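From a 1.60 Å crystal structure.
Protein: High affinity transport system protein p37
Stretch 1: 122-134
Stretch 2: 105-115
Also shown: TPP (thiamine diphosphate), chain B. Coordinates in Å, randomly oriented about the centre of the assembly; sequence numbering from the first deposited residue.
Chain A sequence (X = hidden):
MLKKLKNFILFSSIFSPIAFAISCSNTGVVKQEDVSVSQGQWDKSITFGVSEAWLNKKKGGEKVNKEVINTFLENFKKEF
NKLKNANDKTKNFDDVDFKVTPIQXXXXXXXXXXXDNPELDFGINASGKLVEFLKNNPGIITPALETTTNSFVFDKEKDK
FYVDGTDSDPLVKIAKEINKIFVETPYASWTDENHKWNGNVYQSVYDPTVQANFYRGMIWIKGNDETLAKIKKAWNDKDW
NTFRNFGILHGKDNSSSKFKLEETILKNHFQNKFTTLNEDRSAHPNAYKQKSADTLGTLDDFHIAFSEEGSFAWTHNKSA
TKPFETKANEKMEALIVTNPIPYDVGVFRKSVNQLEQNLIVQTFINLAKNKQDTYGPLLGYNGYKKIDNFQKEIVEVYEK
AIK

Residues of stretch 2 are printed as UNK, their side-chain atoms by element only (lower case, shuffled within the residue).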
# COMPACT_ATOMS: atom_id res chain seq x y z
N PHE A 122 19.59 -1.43 -0.70
CA PHE A 122 18.32 -1.32 -1.41
C PHE A 122 17.17 -1.60 -0.46
O PHE A 122 17.28 -2.35 0.50
CB PHE A 122 18.30 -2.32 -2.56
CG PHE A 122 17.05 -2.53 -3.36
CD1 PHE A 122 16.82 -1.80 -4.51
CD2 PHE A 122 16.12 -3.48 -2.96
CE1 PHE A 122 15.67 -2.00 -5.25
CE2 PHE A 122 14.95 -3.69 -3.68
CZ PHE A 122 14.78 -2.94 -4.83
N GLY A 123 16.04 -0.99 -0.79
CA GLY A 123 14.80 -1.45 -0.13
C GLY A 123 13.59 -0.99 -0.90
O GLY A 123 13.69 -0.26 -1.89
N ILE A 124 12.39 -1.44 -0.50
CA ILE A 124 11.16 -1.11 -1.21
C ILE A 124 10.24 -0.30 -0.29
O ILE A 124 10.05 -0.75 0.84
CB ILE A 124 10.49 -2.39 -1.72
CG1 ILE A 124 11.42 -3.18 -2.64
CG2 ILE A 124 9.17 -2.05 -2.39
CD1 ILE A 124 10.94 -4.57 -3.03
N ASN A 125 9.81 0.85 -0.79
CA ASN A 125 9.15 1.86 0.00
C ASN A 125 7.82 2.27 -0.62
O ASN A 125 7.67 2.25 -1.82
CB ASN A 125 10.00 3.14 0.15
CG ASN A 125 9.71 3.91 1.41
OD1 ASN A 125 10.28 3.64 2.47
ND2 ASN A 125 8.83 4.91 1.39
N ALA A 126 6.91 2.69 0.27
CA ALA A 126 5.66 3.25 -0.26
C ALA A 126 5.97 4.43 -1.16
O ALA A 126 6.85 5.24 -0.82
CB ALA A 126 4.77 3.64 0.91
N SER A 127 5.28 4.52 -2.29
CA SER A 127 5.58 5.55 -3.27
C SER A 127 5.37 6.98 -2.78
O SER A 127 6.18 7.89 -2.97
CB SER A 127 4.74 5.31 -4.53
OG SER A 127 3.35 5.54 -4.29
N GLY A 128 4.24 7.25 -2.10
CA GLY A 128 3.99 8.62 -1.68
C GLY A 128 5.04 9.12 -0.72
O GLY A 128 5.60 10.21 -0.84
N LYS A 129 5.34 8.31 0.29
CA LYS A 129 6.34 8.67 1.28
C LYS A 129 7.70 8.92 0.62
O LYS A 129 8.47 9.79 0.99
CB LYS A 129 6.47 7.57 2.32
CG LYS A 129 5.28 7.48 3.27
CD LYS A 129 5.29 6.20 4.07
CE LYS A 129 4.30 6.31 5.23
NZ LYS A 129 3.45 5.09 5.28
N LEU A 130 7.99 8.11 -0.39
CA LEU A 130 9.27 8.32 -1.08
C LEU A 130 9.28 9.62 -1.86
O LEU A 130 10.26 10.37 -1.86
CB LEU A 130 9.52 7.13 -2.00
CG LEU A 130 10.71 7.24 -2.95
CD1 LEU A 130 12.02 7.32 -2.18
CD2 LEU A 130 10.69 6.04 -3.89
N VAL A 131 8.18 9.91 -2.56
CA VAL A 131 8.09 11.16 -3.31
C VAL A 131 8.29 12.33 -2.35
O VAL A 131 9.06 13.25 -2.64
CB VAL A 131 6.73 11.26 -4.05
CG1 VAL A 131 6.47 12.68 -4.56
CG2 VAL A 131 6.69 10.26 -5.20
N GLU A 132 7.62 12.31 -1.20
CA GLU A 132 7.74 13.43 -0.25
C GLU A 132 9.17 13.51 0.29
O GLU A 132 9.72 14.58 0.55
CB GLU A 132 6.74 13.26 0.88
CG GLU A 132 5.26 13.26 0.54
CD GLU A 132 4.71 14.60 0.08
OE1 GLU A 132 5.42 15.61 0.28
OE2 GLU A 132 3.58 14.64 -0.46
N PHE A 133 9.82 12.35 0.47
CA PHE A 133 11.19 12.38 0.98
C PHE A 133 12.12 13.00 -0.05
O PHE A 133 12.99 13.83 0.25
CB PHE A 133 11.63 10.95 1.33
CG PHE A 133 13.07 10.84 1.80
CD1 PHE A 133 13.40 11.06 3.12
CD2 PHE A 133 14.09 10.50 0.92
CE1 PHE A 133 14.71 10.96 3.57
CE2 PHE A 133 15.41 10.41 1.36
CZ PHE A 133 15.71 10.62 2.68
N LEU A 134 11.95 12.59 -1.31
CA LEU A 134 12.83 13.10 -2.37
C LEU A 134 12.55 14.55 -2.70
O LEU A 134 13.44 15.26 -3.19
CB LEU A 134 12.72 12.17 -3.58
CG LEU A 134 13.50 10.87 -3.44
CD1 LEU A 134 13.17 9.90 -4.56
CD2 LEU A 134 15.00 11.13 -3.45
N UNK A 105 11.46 0.89 10.39
CA UNK A 105 10.36 1.54 9.69
C UNK A 105 10.88 2.32 8.50
O UNK A 105 12.10 2.38 8.25
o UNK A 105 10.05 3.91 12.40
c UNK A 105 9.56 2.48 10.59
c UNK A 105 10.33 3.60 11.22
o UNK A 105 11.22 4.20 10.60
N UNK A 106 9.98 2.90 7.73
CA UNK A 106 10.41 3.49 6.46
C UNK A 106 11.33 4.69 6.66
O UNK A 106 12.18 4.94 5.82
c UNK A 106 9.02 6.38 5.04
c UNK A 106 7.79 5.46 6.88
c UNK A 106 7.62 7.80 6.39
c UNK A 106 9.24 3.90 5.57
c UNK A 106 8.68 5.28 5.83
c UNK A 106 7.27 6.71 7.17
c UNK A 106 8.50 7.62 5.33
N UNK A 107 11.14 5.46 7.74
CA UNK A 107 12.05 6.59 7.91
C UNK A 107 13.49 6.09 8.02
O UNK A 107 14.43 6.66 7.45
c UNK A 107 11.73 7.44 9.16
c UNK A 107 10.28 7.83 9.18
o UNK A 107 11.94 6.61 10.32
N UNK A 108 13.67 5.02 8.79
CA UNK A 108 14.99 4.43 8.94
C UNK A 108 15.50 3.94 7.59
O UNK A 108 16.68 4.05 7.28
c UNK A 108 14.49 3.79 11.30
c UNK A 108 16.37 2.66 10.08
c UNK A 108 14.99 3.28 9.95
N UNK A 109 14.61 3.38 6.77
CA UNK A 109 15.08 2.88 5.48
C UNK A 109 15.62 4.00 4.63
O UNK A 109 16.72 3.94 4.06
c UNK A 109 14.39 1.62 3.35
c UNK A 109 13.22 1.38 2.43
c UNK A 109 15.16 0.32 3.60
c UNK A 109 13.96 2.19 4.71
N UNK A 110 14.81 5.06 4.52
CA UNK A 110 15.20 6.14 3.62
C UNK A 110 16.38 6.91 4.20
O UNK A 110 17.26 7.26 3.42
c UNK A 110 13.21 5.68 1.36
c UNK A 110 14.04 7.07 3.30
c UNK A 110 12.83 6.40 2.64
c UNK A 110 11.77 7.46 2.42
N UNK A 111 16.39 7.14 5.50
CA UNK A 111 17.56 7.82 6.06
C UNK A 111 18.82 6.99 5.88
O UNK A 111 19.89 7.51 5.57
c UNK A 111 16.34 9.15 7.88
n UNK A 111 16.00 9.21 9.17
o UNK A 111 15.87 9.89 7.02
c UNK A 111 17.36 8.09 7.54
N UNK A 112 18.71 5.68 6.10
CA UNK A 112 19.93 4.87 6.04
C UNK A 112 20.37 4.73 4.60
O UNK A 112 21.57 4.75 4.33
c UNK A 112 19.82 3.51 8.20
o UNK A 112 19.76 4.54 8.88
c UNK A 112 19.71 3.52 6.70
n UNK A 112 19.97 2.31 8.76
N UNK A 113 19.45 4.61 3.65
CA UNK A 113 19.88 4.58 2.26
C UNK A 113 20.56 5.88 1.85
O UNK A 113 21.46 5.90 1.01
c UNK A 113 16.86 2.85 0.49
c UNK A 113 18.14 2.89 1.32
c UNK A 113 19.15 1.90 0.77
c UNK A 113 18.70 4.31 1.34
N UNK A 114 20.11 6.98 2.45
CA UNK A 114 20.69 8.27 2.09
C UNK A 114 22.12 8.44 2.59
O UNK A 114 22.77 9.35 2.08
o UNK A 114 18.61 9.42 1.98
c UNK A 114 19.84 9.40 2.67
N UNK A 115 22.54 7.62 3.54
CA UNK A 115 23.94 7.75 3.98
C UNK A 115 24.89 7.15 2.94
O UNK A 115 26.06 7.51 2.93
c UNK A 115 23.15 7.52 6.36
o UNK A 115 24.08 5.68 5.18
c UNK A 115 24.20 7.10 5.34
N1' TPP B . -1.53 -7.31 0.05
C2' TPP B . -0.95 -8.13 0.96
CM2 TPP B . -0.92 -9.63 0.68
N3' TPP B . -0.39 -7.63 2.07
C4' TPP B . -0.33 -6.28 2.24
N4' TPP B . 0.30 -5.80 3.32
C5' TPP B . -0.97 -5.42 1.34
C6' TPP B . -1.58 -5.99 0.23
C7' TPP B . -1.05 -3.89 1.49
N3 TPP B . 0.06 -3.13 0.88
C2 TPP B . 1.31 -3.57 0.76
S1 TPP B . 2.28 -2.36 -0.04
C5 TPP B . 0.93 -1.26 -0.16
C4 TPP B . -0.14 -1.83 0.50
CM4 TPP B . -1.57 -1.25 0.41
C6 TPP B . 1.01 0.16 -0.73
C7 TPP B . 1.69 1.10 0.27
O7 TPP B . 0.86 1.20 1.45
PA TPP B . 1.38 1.62 2.89
O1A TPP B . 0.33 1.29 3.88
O2A TPP B . 2.72 1.00 3.17
O3A TPP B . 1.71 3.17 2.85
PB TPP B . 0.68 4.37 3.12
O1B TPP B . -0.41 4.35 2.10
O2B TPP B . 1.58 5.66 3.01
O3B TPP B . 0.16 4.30 4.62

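Position 105 precedes the helix and carries two side-chain carbons, the second bearing two oxygens. One oxygen lies 3.2 Å from the backbone N of position 108 and accepts its hydrogen bond, capping the helix, and nothing here reaches stretch 1. A carboxylate on so short a stem is Asp105.

Position 106 has one carbon followed by a ring of six carbons. Its CB approaches Asn125 OD1 to 3.3 Å, and Lys129 crosses one ring face, with Lys129 CD 3.5 Å from the ring centroid and almost on the normal. A ring of carbon alone, without a hydroxyl, is Phe106.

At position 107 the CB carries one oxygen and one carbon. The bond from CA to CB points away from stretch 1, and the oxygen donates a hydrogen bond to Asp105 OD2 over 2.5 Å. This is Thr107. Position 108 has three carbons, forked at CB, and is out of reach of stretch 1; the beta-branched, wholly apolar side chain is Val108, whose N makes the capping bond.

Position 109 shows four carbons forked at the second, directed toward the strand. One terminal methyl lies 4.1 Å from Gly123 C and 3.7 Å from Asn125 OD1. The fork beyond CB identifies Leu109. Because Gly123 has no side chain, the leucine can pack close to the strand: an ideal CB there would lie 2.7 Å from Leu109 CD1, a clash.

Position 110 has the same four-carbon fork but faces both elements of stretch 1. Its CB sits over one face of the Phe133 ring, 3.8 Å from the centroid, while its terminal carbons approach Phe133 CB at 3.7 Å and Leu130 CD1 at 4.1 Å. It is Leu110.

Position 111 has two carbons, the second carrying one oxygen and one nitrogen, hence an amide, Asn111. Its CB points away, yet the end returns far enough to bring Asn111 OD1 within 3.8 Å of Phe133 CE1. Position 112 repeats this amide composition without reaching stretch 1 and is Asn112.

Position 113 again has four carbons forked at the second, with one methyl 3.7 Å from Phe122 N and the other 4.1 Å from Gly123 N. It is Leu113. Position 114 has one carbon and one oxygen; the oxygen donates to Leu110 O at 2.9 Å and lies 3.2 Å from Phe133 CZ, at the ring edge. This is Ser114. Position 115, whose CB carries one oxygen and one carbon, donates from that oxygen to Asn112 O at 2.8 Å, out of reach of stretch 1, and is Thr115.

No hydrogen bond joins the stretches; packing holds them together and buries 546 Å². Leu109 and Leu113 cover the strand, Leu110 fits against Leu130 and Phe133 of the helix, and Phe106 supports Lys129. The Asn125 amide donates to Ala126 O within its own stretch (ND2 to O, 3.0 Å). Lys129 crosses the Phe106 ring before its NZ donates to thiamine diphosphate O2B at 3.0 Å, linking this packing to the bound ligand.

Stretch 2 (105-115) DFTVLLNNLST
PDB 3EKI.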